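PDB 6CC2: cell division control protein 45 cdc45 putative from Entamoeba histolytica, which probably takes part in chromosomal DNA replication as the Cdc45 partner of MCM2-7 and GINS in the replicative helicase. Local coordinates for residues L315-K318 with N319-L322; I301-S304 with Q305-S309; E236-E239 with I240-L244; E290-D293 with V294-D298; L322-M325 with E326-K330. All coordinates share one frame; numbering follows the deposited sequence.

Contact 1: L315-K318 with N319-L322. With EDO (1,2-ethanediol), chain L.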
loop_
_atom_site.group_PDB
_atom_site.type_symbol
_atom_site.label_atom_id
_atom_site.label_comp_id
_atom_site.label_asym_id
_atom_site.label_seq_id
_atom_site.Cartn_x
_atom_site.Cartn_y
_atom_site.Cartn_z
ATOM N N LEU A 315 -11.750 -17.568 25.332
ATOM C CA LEU A 315 -10.648 -18.345 24.770
ATOM C C LEU A 315 -11.138 -19.681 24.231
ATOM O O LEU A 315 -10.601 -20.176 23.233
ATOM C CB LEU A 315 -9.571 -18.553 25.815
ATOM C CG LEU A 315 -8.274 -19.211 25.344
ATOM C CD1 LEU A 315 -7.738 -18.547 24.091
ATOM C CD2 LEU A 315 -7.220 -19.162 26.432
ATOM N N GLU A 316 -12.171 -20.255 24.850
ATOM C CA GLU A 316 -12.744 -21.492 24.330
ATOM C C GLU A 316 -13.254 -21.301 22.912
ATOM O O GLU A 316 -13.118 -22.195 22.068
ATOM C CB GLU A 316 -13.881 -21.982 25.235
ATOM C CG GLU A 316 -13.445 -22.598 26.534
ATOM C CD GLU A 316 -13.212 -21.594 27.647
ATOM O OE1 GLU A 316 -13.219 -20.378 27.372
ATOM O OE2 GLU A 316 -13.020 -22.022 28.791
HETATM N N MSE A 317 -13.834 -20.140 22.615
HETATM C CA MSE A 317 -14.349 -19.893 21.285
HETATM C C MSE A 317 -13.175 -19.628 20.332
HETATM O O MSE A 317 -13.213 -20.024 19.180
HETATM C CB MSE A 317 -15.314 -18.711 21.264
HETATM C CG MSE A 317 -16.622 -18.963 21.990
HETATM SE SE MSE A 317 -17.639 -20.512 21.330
HETATM C CE MSE A 317 -17.065 -21.819 22.682
ATOM N N LYS A 318 -12.129 -18.977 20.845
ATOM C CA LYS A 318 -10.954 -18.731 20.015
ATOM C C LYS A 318 -10.292 -20.048 19.613
ATOM O O LYS A 318 -9.837 -20.195 18.470
ATOM C CB LYS A 318 -9.962 -17.840 20.758
ATOM C CG LYS A 318 -10.395 -16.387 20.857
ATOM C CD LYS A 318 -9.393 -15.570 21.647
ATOM C CE LYS A 318 -9.750 -14.089 21.623
ATOM N NZ LYS A 318 -9.906 -13.524 22.987
ATOM N N ASN A 319 -10.230 -20.999 20.541
ATOM C CA ASN A 319 -9.632 -22.306 20.258
ATOM C C ASN A 319 -10.443 -23.046 19.198
ATOM O O ASN A 319 -9.873 -23.657 18.285
ATOM C CB ASN A 319 -9.532 -23.147 21.527
ATOM C CG ASN A 319 -8.526 -22.596 22.539
ATOM O OD1 ASN A 319 -7.610 -21.864 22.190
ATOM N ND2 ASN A 319 -8.704 -22.954 23.796
ATOM N N LYS A 320 -11.776 -22.981 19.288
ATOM C CA LYS A 320 -12.628 -23.600 18.272
ATOM C C LYS A 320 -12.392 -22.976 16.907
ATOM O O LYS A 320 -12.282 -23.680 15.895
ATOM C CB LYS A 320 -14.111 -23.471 18.649
ATOM C CG LYS A 320 -14.616 -24.517 19.618
ATOM C CD LYS A 320 -16.079 -24.237 20.021
ATOM C CE LYS A 320 -16.941 -25.488 19.943
ATOM N NZ LYS A 320 -18.056 -25.430 20.905
ATOM N N PHE A 321 -12.339 -21.643 16.857
ATOM C CA PHE A 321 -12.121 -20.935 15.596
ATOM C C PHE A 321 -10.789 -21.330 14.973
ATOM O O PHE A 321 -10.720 -21.678 13.788
ATOM C CB PHE A 321 -12.198 -19.431 15.861
ATOM C CG PHE A 321 -11.412 -18.594 14.893
ATOM C CD1 PHE A 321 -11.791 -18.484 13.573
ATOM C CD2 PHE A 321 -10.286 -17.905 15.327
ATOM C CE1 PHE A 321 -11.054 -17.699 12.689
ATOM C CE2 PHE A 321 -9.546 -17.130 14.452
ATOM C CZ PHE A 321 -9.933 -17.030 13.131
ATOM N N LEU A 322 -9.719 -21.319 15.764
ATOM C CA LEU A 322 -8.404 -21.651 15.233
ATOM C C LEU A 322 -8.371 -23.072 14.680
ATOM O O LEU A 322 -7.844 -23.316 13.587
ATOM C CB LEU A 322 -7.348 -21.488 16.324
ATOM C CG LEU A 322 -5.967 -22.090 16.064
ATOM C CD1 LEU A 322 -5.328 -21.498 14.819
ATOM C CD2 LEU A 322 -5.058 -21.894 17.279
HETATM C C1 EDO L . -8.217 -14.592 25.713
HETATM O O1 EDO L . -9.543 -14.470 25.177
HETATM C C2 EDO L . -7.266 -13.612 25.032
HETATM O O2 EDO L . -7.752 -12.268 25.177
#

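Contact 2: I301-S304 with Q305-S309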
loop_
_atom_site.group_PDB
_atom_site.type_symbol
_atom_site.label_atom_id
_atom_site.label_comp_id
_atom_site.label_asym_id
_atom_site.label_seq_id
_atom_site.Cartn_x
_atom_site.Cartn_y
_atom_site.Cartn_z
ATOM N N ILE A 301 -19.659 -21.837 16.954
ATOM C CA ILE A 301 -19.552 -20.559 17.647
ATOM C C ILE A 301 -20.870 -19.810 17.485
ATOM O O ILE A 301 -21.267 -19.510 16.352
ATOM C CB ILE A 301 -18.383 -19.727 17.106
ATOM C CG1 ILE A 301 -17.068 -20.496 17.270
ATOM C CG2 ILE A 301 -18.315 -18.375 17.801
ATOM C CD1 ILE A 301 -15.888 -19.856 16.559
ATOM N N PRO A 302 -21.558 -19.460 18.567
ATOM C CA PRO A 302 -22.781 -18.660 18.421
ATOM C C PRO A 302 -22.473 -17.253 17.919
ATOM O O PRO A 302 -21.385 -16.712 18.119
ATOM C CB PRO A 302 -23.378 -18.639 19.837
ATOM C CG PRO A 302 -22.227 -18.898 20.745
ATOM C CD PRO A 302 -21.263 -19.785 19.975
ATOM N N LEU A 303 -23.464 -16.650 17.259
ATOM C CA LEU A 303 -23.262 -15.292 16.753
ATOM C C LEU A 303 -23.006 -14.300 17.885
ATOM O O LEU A 303 -22.293 -13.309 17.692
ATOM C CB LEU A 303 -24.469 -14.859 15.930
ATOM C CG LEU A 303 -24.636 -15.522 14.567
ATOM C CD1 LEU A 303 -25.817 -14.880 13.836
ATOM C CD2 LEU A 303 -23.385 -15.412 13.709
ATOM N N SER A 304 -23.560 -14.546 19.067
ATOM C CA SER A 304 -23.314 -13.654 20.197
ATOM C C SER A 304 -21.841 -13.635 20.583
ATOM O O SER A 304 -21.353 -12.634 21.119
ATOM C CB SER A 304 -24.161 -14.080 21.396
ATOM O OG SER A 304 -23.772 -15.365 21.837
ATOM N N GLN A 305 -21.127 -14.727 20.338
ATOM C CA GLN A 305 -19.686 -14.768 20.566
ATOM C C GLN A 305 -18.910 -14.248 19.370
ATOM O O GLN A 305 -17.938 -13.503 19.535
ATOM C CB GLN A 305 -19.246 -16.201 20.899
ATOM C CG GLN A 305 -19.606 -16.660 22.326
ATOM C CD GLN A 305 -18.718 -16.020 23.393
ATOM O OE1 GLN A 305 -17.505 -15.895 23.224
ATOM N NE2 GLN A 305 -19.327 -15.620 24.503
ATOM N N ALA A 306 -19.307 -14.641 18.157
ATOM C CA ALA A 306 -18.545 -14.257 16.977
ATOM C C ALA A 306 -18.639 -12.760 16.711
ATOM O O ALA A 306 -17.742 -12.185 16.082
ATOM C CB ALA A 306 -19.041 -15.022 15.746
ATOM N N GLN A 307 -19.714 -12.124 17.165
ATOM C CA GLN A 307 -19.964 -10.720 16.845
ATOM C C GLN A 307 -19.612 -9.756 17.979
ATOM O O GLN A 307 -19.791 -8.544 17.822
ATOM C CB GLN A 307 -21.428 -10.536 16.450
ATOM C CG GLN A 307 -21.772 -11.198 15.131
ATOM C CD GLN A 307 -23.224 -10.996 14.744
ATOM O OE1 GLN A 307 -24.058 -10.734 15.592
ATOM N NE2 GLN A 307 -23.516 -11.121 13.457
ATOM N N GLN A 308 -19.104 -10.249 19.093
ATOM C CA GLN A 308 -18.534 -9.333 20.071
ATOM C C GLN A 308 -17.054 -9.126 19.781
ATOM O O GLN A 308 -16.451 -9.804 18.941
ATOM C CB GLN A 308 -18.743 -9.834 21.486
ATOM C CG GLN A 308 -17.948 -11.062 21.849
ATOM C CD GLN A 308 -18.243 -11.501 23.275
ATOM O OE1 GLN A 308 -19.176 -12.260 23.522
ATOM N NE2 GLN A 308 -17.453 -10.997 24.223
ATOM N N SER A 309 -16.464 -8.133 20.454
ATOM C CA SER A 309 -15.044 -7.850 20.280
ATOM C C SER A 309 -14.221 -9.124 20.474
ATOM O O SER A 309 -14.455 -9.895 21.405
ATOM C CB SER A 309 -14.613 -6.779 21.287
ATOM O OG SER A 309 -13.225 -6.848 21.540
#

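Contact 3: E236-E239 with I240-L244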
loop_
_atom_site.group_PDB
_atom_site.type_symbol
_atom_site.label_atom_id
_atom_site.label_comp_id
_atom_site.label_asym_id
_atom_site.label_seq_id
_atom_site.Cartn_x
_atom_site.Cartn_y
_atom_site.Cartn_z
ATOM N N GLU A 236 12.798 -15.679 18.970
ATOM C CA GLU A 236 12.226 -16.984 18.665
ATOM C C GLU A 236 10.794 -16.786 18.179
ATOM O O GLU A 236 10.093 -15.876 18.634
ATOM C CB GLU A 236 12.240 -17.901 19.886
ATOM C CG GLU A 236 13.634 -18.282 20.363
ATOM C CD GLU A 236 13.604 -19.169 21.592
ATOM O OE1 GLU A 236 12.523 -19.297 22.208
ATOM O OE2 GLU A 236 14.661 -19.740 21.942
ATOM N N THR A 237 10.366 -17.630 17.242
ATOM C CA THR A 237 8.994 -17.573 16.745
ATOM C C THR A 237 8.099 -18.255 17.772
ATOM O O THR A 237 8.217 -19.464 18.013
ATOM C CB THR A 237 8.874 -18.221 15.378
ATOM O OG1 THR A 237 9.740 -17.556 14.455
ATOM C CG2 THR A 237 7.451 -18.113 14.863
ATOM N N LEU A 238 7.217 -17.480 18.391
ATOM C CA LEU A 238 6.352 -17.995 19.436
ATOM C C LEU A 238 5.107 -18.635 18.828
ATOM O O LEU A 238 4.719 -18.366 17.682
ATOM C CB LEU A 238 5.967 -16.870 20.389
ATOM C CG LEU A 238 7.178 -16.151 21.004
ATOM C CD1 LEU A 238 6.740 -14.887 21.741
ATOM C CD2 LEU A 238 7.938 -17.076 21.931
ATOM N N GLU A 239 4.478 -19.504 19.617
ATOM C CA GLU A 239 3.333 -20.260 19.132
ATOM C C GLU A 239 2.092 -19.380 19.039
ATOM O O GLU A 239 1.957 -18.354 19.720
ATOM C CB GLU A 239 3.053 -21.456 20.060
ATOM C CG GLU A 239 4.160 -22.491 20.089
ATOM C CD GLU A 239 3.844 -23.652 21.019
ATOM O OE1 GLU A 239 2.673 -23.779 21.445
ATOM O OE2 GLU A 239 4.764 -24.437 21.330
ATOM N N ILE A 240 1.153 -19.824 18.192
ATOM C CA ILE A 240 -0.040 -19.028 17.919
ATOM C C ILE A 240 -0.879 -18.852 19.169
ATOM O O ILE A 240 -1.634 -17.881 19.284
ATOM C CB ILE A 240 -0.858 -19.656 16.780
ATOM C CG1 ILE A 240 -1.913 -18.667 16.281
ATOM C CG2 ILE A 240 -1.531 -20.953 17.252
ATOM C CD1 ILE A 240 -2.465 -19.022 14.908
ATOM N N THR A 241 -0.773 -19.779 20.126
ATOM C CA THR A 241 -1.527 -19.673 21.375
ATOM C C THR A 241 -0.893 -18.718 22.385
ATOM O O THR A 241 -1.488 -18.478 23.441
ATOM C CB THR A 241 -1.670 -21.055 22.015
ATOM O OG1 THR A 241 -0.377 -21.663 22.120
ATOM C CG2 THR A 241 -2.568 -21.946 21.179
ATOM N N ASP A 242 0.286 -18.173 22.097
ATOM C CA ASP A 242 0.985 -17.320 23.042
ATOM C C ASP A 242 0.374 -15.928 23.055
ATOM O O ASP A 242 0.263 -15.276 22.014
ATOM C CB ASP A 242 2.473 -17.240 22.671
ATOM C CG ASP A 242 3.344 -16.809 23.828
ATOM O OD1 ASP A 242 2.897 -15.977 24.649
ATOM O OD2 ASP A 242 4.484 -17.313 23.917
ATOM N N LEU A 243 -0.016 -15.463 24.242
ATOM C CA LEU A 243 -0.595 -14.130 24.383
ATOM C C LEU A 243 0.444 -13.072 24.734
ATOM O O LEU A 243 0.091 -11.898 24.868
ATOM C CB LEU A 243 -1.712 -14.147 25.428
ATOM C CG LEU A 243 -2.955 -14.942 25.005
ATOM C CD1 LEU A 243 -3.924 -15.094 26.172
ATOM C CD2 LEU A 243 -3.656 -14.298 23.807
ATOM N N LEU A 244 1.708 -13.464 24.882
ATOM C CA LEU A 244 2.856 -12.560 24.920
ATOM C C LEU A 244 2.995 -11.802 26.230
ATOM O O LEU A 244 3.840 -10.898 26.328
ATOM C CB LEU A 244 2.809 -11.547 23.761
ATOM C CG LEU A 244 2.574 -12.131 22.373
ATOM C CD1 LEU A 244 2.597 -11.001 21.325
ATOM C CD2 LEU A 244 3.607 -13.192 22.033
HETATM O O HOH W 1 4.988 -19.589 22.544
#

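Contact 4: E290-D293 with V294-D298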
loop_
_atom_site.group_PDB
_atom_site.type_symbol
_atom_site.label_atom_id
_atom_site.label_comp_id
_atom_site.label_asym_id
_atom_site.label_seq_id
_atom_site.Cartn_x
_atom_site.Cartn_y
_atom_site.Cartn_z
ATOM N N GLU A 290 -26.078 -15.491 4.300
ATOM C CA GLU A 290 -26.674 -16.733 4.780
ATOM C C GLU A 290 -25.652 -17.858 4.780
ATOM O O GLU A 290 -25.566 -18.629 5.747
ATOM C CB GLU A 290 -27.883 -17.115 3.924
ATOM C CG GLU A 290 -29.045 -16.145 4.032
ATOM C CD GLU A 290 -30.314 -16.680 3.387
ATOM O OE1 GLU A 290 -30.247 -17.717 2.691
ATOM O OE2 GLU A 290 -31.384 -16.065 3.583
ATOM N N LYS A 291 -24.860 -17.965 3.704
ATOM C CA LYS A 291 -23.803 -18.968 3.667
ATOM C C LYS A 291 -22.775 -18.708 4.764
ATOM O O LYS A 291 -22.235 -19.653 5.356
ATOM C CB LYS A 291 -23.130 -18.972 2.296
ATOM C CG LYS A 291 -22.158 -20.122 2.088
ATOM C CD LYS A 291 -21.516 -20.065 0.702
ATOM C CE LYS A 291 -20.928 -21.413 0.306
ATOM N NZ LYS A 291 -20.055 -21.996 1.367
ATOM N N PHE A 292 -22.474 -17.437 5.026
ATOM C CA PHE A 292 -21.501 -17.094 6.060
ATOM C C PHE A 292 -21.988 -17.548 7.430
ATOM O O PHE A 292 -21.250 -18.197 8.185
ATOM C CB PHE A 292 -21.245 -15.592 6.057
ATOM C CG PHE A 292 -20.143 -15.167 6.979
ATOM C CD1 PHE A 292 -18.902 -15.767 6.933
ATOM C CD2 PHE A 292 -20.338 -14.126 7.873
ATOM C CE1 PHE A 292 -17.892 -15.368 7.760
ATOM C CE2 PHE A 292 -19.331 -13.731 8.721
ATOM C CZ PHE A 292 -18.101 -14.348 8.660
ATOM N N ASP A 293 -23.238 -17.212 7.767
ATOM C CA ASP A 293 -23.791 -17.634 9.053
ATOM C C ASP A 293 -23.761 -19.145 9.208
ATOM O O ASP A 293 -23.570 -19.656 10.327
ATOM C CB ASP A 293 -25.210 -17.086 9.207
ATOM C CG ASP A 293 -25.228 -15.585 9.486
ATOM O OD1 ASP A 293 -24.140 -14.969 9.588
ATOM O OD2 ASP A 293 -26.326 -15.000 9.599
ATOM N N VAL A 294 -23.954 -19.884 8.108
ATOM C CA VAL A 294 -23.855 -21.339 8.163
ATOM C C VAL A 294 -22.430 -21.761 8.493
ATOM O O VAL A 294 -22.207 -22.719 9.244
ATOM C CB VAL A 294 -24.336 -21.956 6.834
ATOM C CG1 VAL A 294 -23.853 -23.377 6.712
ATOM C CG2 VAL A 294 -25.849 -21.884 6.745
ATOM N N LEU A 295 -21.443 -21.069 7.928
ATOM C CA LEU A 295 -20.053 -21.357 8.245
ATOM C C LEU A 295 -19.769 -21.112 9.726
ATOM O O LEU A 295 -19.106 -21.924 10.380
ATOM C CB LEU A 295 -19.142 -20.498 7.374
ATOM C CG LEU A 295 -17.625 -20.704 7.405
ATOM C CD1 LEU A 295 -16.987 -20.124 8.659
ATOM C CD2 LEU A 295 -17.288 -22.183 7.259
ATOM N N ILE A 296 -20.249 -19.989 10.262
ATOM C CA ILE A 296 -19.996 -19.680 11.663
ATOM C C ILE A 296 -20.598 -20.759 12.552
ATOM O O ILE A 296 -19.983 -21.202 13.530
ATOM C CB ILE A 296 -20.547 -18.294 12.013
ATOM C CG1 ILE A 296 -19.899 -17.192 11.163
ATOM C CG2 ILE A 296 -20.326 -18.003 13.512
ATOM C CD1 ILE A 296 -18.393 -17.116 11.293
ATOM N N ALA A 297 -21.811 -21.206 12.219
ATOM C CA ALA A 297 -22.458 -22.276 12.974
ATOM C C ALA A 297 -21.691 -23.587 12.852
ATOM O O ALA A 297 -21.630 -24.363 13.815
ATOM C CB ALA A 297 -23.898 -22.444 12.504
ATOM N N ASP A 298 -21.102 -23.848 11.686
ATOM C CA ASP A 298 -20.298 -25.046 11.507
ATOM C C ASP A 298 -19.108 -25.083 12.458
ATOM O O ASP A 298 -18.631 -26.169 12.806
ATOM C CB ASP A 298 -19.793 -25.128 10.062
ATOM C CG ASP A 298 -19.198 -26.487 9.730
ATOM O OD1 ASP A 298 -19.967 -27.391 9.345
ATOM O OD2 ASP A 298 -17.964 -26.654 9.856
#

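Contact 5: L322-M325 with E326-K330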
loop_
_atom_site.group_PDB
_atom_site.type_symbol
_atom_site.label_atom_id
_atom_site.label_comp_id
_atom_site.label_asym_id
_atom_site.label_seq_id
_atom_site.Cartn_x
_atom_site.Cartn_y
_atom_site.Cartn_z
ATOM N N LEU A 322 -9.719 -21.319 15.764
ATOM C CA LEU A 322 -8.404 -21.651 15.233
ATOM C C LEU A 322 -8.371 -23.072 14.680
ATOM O O LEU A 322 -7.844 -23.316 13.587
ATOM C CB LEU A 322 -7.348 -21.488 16.324
ATOM C CG LEU A 322 -5.967 -22.090 16.064
ATOM C CD1 LEU A 322 -5.328 -21.498 14.819
ATOM C CD2 LEU A 322 -5.058 -21.894 17.279
ATOM N N LEU A 323 -8.913 -24.029 15.424
ATOM C CA LEU A 323 -8.870 -25.413 14.959
ATOM C C LEU A 323 -9.692 -25.586 13.689
ATOM O O LEU A 323 -9.260 -26.267 12.752
ATOM C CB LEU A 323 -9.380 -26.341 16.050
ATOM C CG LEU A 323 -9.359 -27.838 15.720
ATOM C CD1 LEU A 323 -7.955 -28.265 15.323
ATOM C CD2 LEU A 323 -9.859 -28.668 16.903
ATOM N N LYS A 324 -10.881 -24.984 13.643
ATOM C CA LYS A 324 -11.723 -25.089 12.461
ATOM C C LYS A 324 -11.074 -24.423 11.257
ATOM O O LYS A 324 -11.109 -24.978 10.148
ATOM C CB LYS A 324 -13.093 -24.471 12.751
ATOM C CG LYS A 324 -13.991 -25.348 13.645
ATOM C CD LYS A 324 -14.344 -26.634 12.938
ATOM C CE LYS A 324 -15.652 -27.232 13.463
ATOM N NZ LYS A 324 -16.013 -28.465 12.737
HETATM N N MSE A 325 -10.457 -23.252 11.454
HETATM C CA MSE A 325 -9.842 -22.511 10.362
HETATM C C MSE A 325 -8.621 -23.239 9.817
HETATM O O MSE A 325 -8.341 -23.186 8.615
HETATM C CB MSE A 325 -9.464 -21.109 10.810
HETATM C CG MSE A 325 -10.625 -20.137 10.862
HETATM SE SE MSE A 325 -11.394 -19.767 9.087
HETATM C CE MSE A 325 -9.825 -19.054 8.218
ATOM N N GLU A 326 -7.884 -23.916 10.699
ATOM C CA GLU A 326 -6.792 -24.762 10.243
ATOM C C GLU A 326 -7.295 -25.775 9.226
ATOM O O GLU A 326 -6.713 -25.921 8.144
ATOM C CB GLU A 326 -6.132 -25.457 11.433
ATOM C CG GLU A 326 -5.264 -24.534 12.282
ATOM C CD GLU A 326 -4.596 -25.250 13.445
ATOM O OE1 GLU A 326 -4.728 -26.490 13.541
ATOM O OE2 GLU A 326 -3.941 -24.573 14.262
ATOM N N GLY A 327 -8.397 -26.468 9.550
ATOM C CA GLY A 327 -8.972 -27.420 8.611
ATOM C C GLY A 327 -9.501 -26.752 7.356
ATOM O O GLY A 327 -9.224 -27.194 6.239
ATOM N N TYR A 328 -10.271 -25.674 7.519
ATOM C CA TYR A 328 -10.791 -24.967 6.349
ATOM C C TYR A 328 -9.651 -24.534 5.429
ATOM O O TYR A 328 -9.782 -24.567 4.204
ATOM C CB TYR A 328 -11.602 -23.742 6.771
ATOM C CG TYR A 328 -12.853 -24.030 7.571
ATOM C CD1 TYR A 328 -13.524 -25.236 7.454
ATOM C CD2 TYR A 328 -13.366 -23.078 8.435
ATOM C CE1 TYR A 328 -14.676 -25.485 8.186
ATOM C CE2 TYR A 328 -14.506 -23.307 9.161
ATOM C CZ TYR A 328 -15.157 -24.514 9.040
ATOM O OH TYR A 328 -16.293 -24.727 9.781
ATOM N N SER A 329 -8.517 -24.142 6.006
ATOM C CA SER A 329 -7.427 -23.593 5.197
ATOM C C SER A 329 -6.838 -24.657 4.283
ATOM O O SER A 329 -6.356 -24.336 3.193
ATOM C CB SER A 329 -6.337 -23.008 6.093
ATOM O OG SER A 329 -5.615 -24.036 6.741
ATOM N N LYS A 330 -6.877 -25.921 4.701
ATOM C CA LYS A 330 -6.395 -26.994 3.840
ATOM C C LYS A 330 -7.440 -27.364 2.794
ATOM O O LYS A 330 -7.094 -27.659 1.646
ATOM C CB LYS A 330 -6.023 -28.220 4.692
ATOM C CG LYS A 330 -4.811 -28.004 5.576
ATOM C CD LYS A 330 -4.546 -29.204 6.485
ATOM C CE LYS A 330 -5.518 -29.250 7.656
ATOM N NZ LYS A 330 -5.264 -30.416 8.556
#

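Contact 1: L315-K318 with N319-L322
Asn319 N donates to Leu315 O at 2.8 Å, with an N-H...O angle of 157°. The amide of the Asn319 side chain folds back beside the same carbonyl, but its ND2 stands 3.4 Å from Leu315 O at an angle too poor for a second bond. With CG anti to the carbonyl carbon (chi1 -68°), the amide instead lies against one leucine branch, and Asn319 OD1 is 3.8 Å from Leu315 CD1. Leu322 N to Lys318 O, at 2.9 Å, repeats the i to i+4 pattern that identifies this as the opening of alpha-helix 315-331, where Ser314 OG also bonds to Met317 N. On a different flank of the helix, the selenomethionine Met317 and Lys320 run side by side in the same direction. The bends in the Met317 chain at chi2 and chi3 carry its terminal methyl to the lysine stem, so that Met317 CE comes within 3.7 Å of Lys320 CD. Lys318 stays extended as far as CE and bends only at its last torsion, which turns NZ. This NZ bonds to Met313 O, and the same side chain makes a cation-pi contact with Tyr310; a nearby ethanediol, probably from the crystallisation liquor, approaches this ammonium doubtfully close.

Contact 2: I301-S304 with Q305-S309
The flat carbonyl group of Pro302 receives two backbone donors from Gln305 and Ala306. Ala306 N comes in the carbonyl plane, 2.9 Å from Pro302 O, whereas Gln305 N sits above one face, 59° out of the plane and 3.0 Å from the same oxygen; the latter bond is also the more bent. The pyrrolidine ring lies alongside the glutamine stem, pointing the same way, with Pro302 CG 3.8 Å from Gln305 CG. Ile301 meets this stem at about a right angle, and its CG2 also rests 4.0 Å from Ala306 CB, an apolar contact between the residue before the N-cap and the helix. Pro302 occupies the N-cap position of the short helix 303-306, and Gln307 N to Leu303 O at 2.9 Å continues the winding past the last helical residue. The bend at chi2 of Gln305 (-74°) turns its amide off this helix, and OE1 accepts from Ser314 N near the start of helix 315-331. Gln308 OE1 lies 3.3 Å from Ser304 O, a meeting of two acceptors that cannot be a bond. The amide is held through its other end, Gln308 NE2 to Thr312 OG1, which implies that the Thr312 hydroxyl, and not Ser304, probably sets its rotation.

Contact 3: E236-E239 with I240-L244
Leu238 places CG anti to its carbonyl carbon (chi1 -56°), while Asp242 turns its carboxylate opposite its own backbone N (chi1 -159°), back toward the strand end. The two side chains cross, and Asp242 OD2 lies 3.9 Å from Leu238 CB. The same leucine also meets Leu244, with Leu238 CD1 3.6 Å from Leu244 CD2. Leu244 itself has a left-handed helical backbone, with positive phi (75°).

The reversal is a type I beta turn from Glu239 to Asp242. Its closing bond, Asp242 N to Glu239 O at 2.9 Å, is fairly straight although the donor stands well above the carbonyl plane. An Asx turn follows directly: Asp242 OD1 accepts from Leu244 N at 2.8 Å, on its anti side and tilted out of the carboxylate plane. The second oxygen is used by a bridging water, 2.7 Å from Asp242 OD2 and 3.0 Å from Glu239 N, which ties the carboxylate to the residue that opens the turn.

Strand 237-238, weakly bonded, edges a mixed sheet beside strand 251-257. From that neighbour Lys254 NZ bonds to the carbonyls of both Ile240 and Asp242, and Leu244 packs on Cys252 and on Phe343 of strand 338-344. With one oxygen held by a peptide N-H, the other by a donating water, and a lysine ammonium bound close by on the same turn, Asp242 is probably kept as the carboxylate anion.

Contact 4: E290-D293 with V294-D298
Phe292 and Ile296 form the tight side of this helical turn. Ile296 CG1 lies over the centre of the phenyl face, 4.2 Å from the Phe292 ring centroid and only 10° off the ring normal, which defines a CH-pi contact. The terminal methyl is turned toward the rim, placing Ile296 CD1 3.8 Å from Phe292 CZ. This overlap arises because Phe292 sends its ring anti to the backbone N (chi1 -173°), along the flank from which the residue four positions later projects. In the backbone, Ile296 N meets Phe292 O at 2.9 Å, nearly along the C=O axis.

The looser side is exposed: Glu290 and Lys291 start away from the following turn. Val294 touches mainly backbone, its CG2 lying 3.4 Å from Glu290 O. Ala297 contributes a methyl, Ala297 CB, 3.6 Å from Asp293 O. Asp293 stands between the two regimes, partly exposed yet with OD1 bonded to Tyr268 OH.

The buried flank faces helix 267-273: the Phe292 ring meets those of Tyr268 and Phe272 with planes at about 60°. Ile296 packs on Tyr268 too, as well as on Leu303 and Ala306, so it sits where helices 288-298, 267-273 and 303-306 meet.

Contact 5: L322-M325 with E326-K330
Glu326 crosses Leu322, its extended chain reaching back toward the preceding turn. CG is anti to the carbonyl carbon (chi1 -74°) and the chain runs straight beyond it, which places Glu326 OE2 3.4 Å from Leu322 CD1, a close meeting of a carboxylate oxygen with a methyl. The other oxygen is nearer to Leu323, so the acid touches the leucines four and three residues before it. Gly327 adds only backbone here, and the bond from Gly327 N to Leu323 O is weak at 3.3 Å.

Tyr328 is met by two groups. Its N donates to Lys324 O at 2.8 Å, in the carbonyl plane, and that same oxygen stands 3.2 Å above one face of the Tyr328 ring plane, offset toward the rim. The selenomethionine Met325 approaches at about a right angle and from the ring edge: its SE is 3.9 Å from Tyr328 CD2 and 5.3 Å from the ring centroid, 86° off the normal. Beyond the ring, Tyr328 OH bonds to Asp298 OD2, toward which Lys324 NZ also forms a long, weak ion pair.

Ser329 comes next, with its N bonded to Met325 O at 2.8 Å. Its hydroxyl, held near the main chain by chi1 of 72°, donates to Glu326 O at 2.6 Å, a serine satisfying itself on the preceding turn of its own helix.

Leu322, Glu326 and Ser329 all touch Phe338, so this flank packs on the start of strand 338-344. The selenium at the tyrosine edge makes the pair a Met-aromatic contact between neighbouring turns of helix 315-331.

How the contacts relate
From the N terminus the order is contact 3, 4, 2, 1 and 5; each closes only a local turn, and none nests in or crosses another. Contact 3 reverses the chain after strand 237-238, contacts 4, 1 and 5 follow helical turns, and contact 2 a short helix with loop at both ends. Contacts 1 and 5 run on along helix 315-331, sharing Leu322. Ile240 CG2 of contact 3 lies 3.7 Å from Leu322 CD2. Ile296 CG2 of contact 4 is 3.9 Å from Ala306 CB of contact 2, whose Ile301 CD1 is 3.8 Å from Phe321 CB of contact 1. Leu295 CD2 meets Tyr328 CE2 at 3.6 Å, joining contacts 4 and 5; together these meetings tie helices 288-298, 303-306 and 315-331.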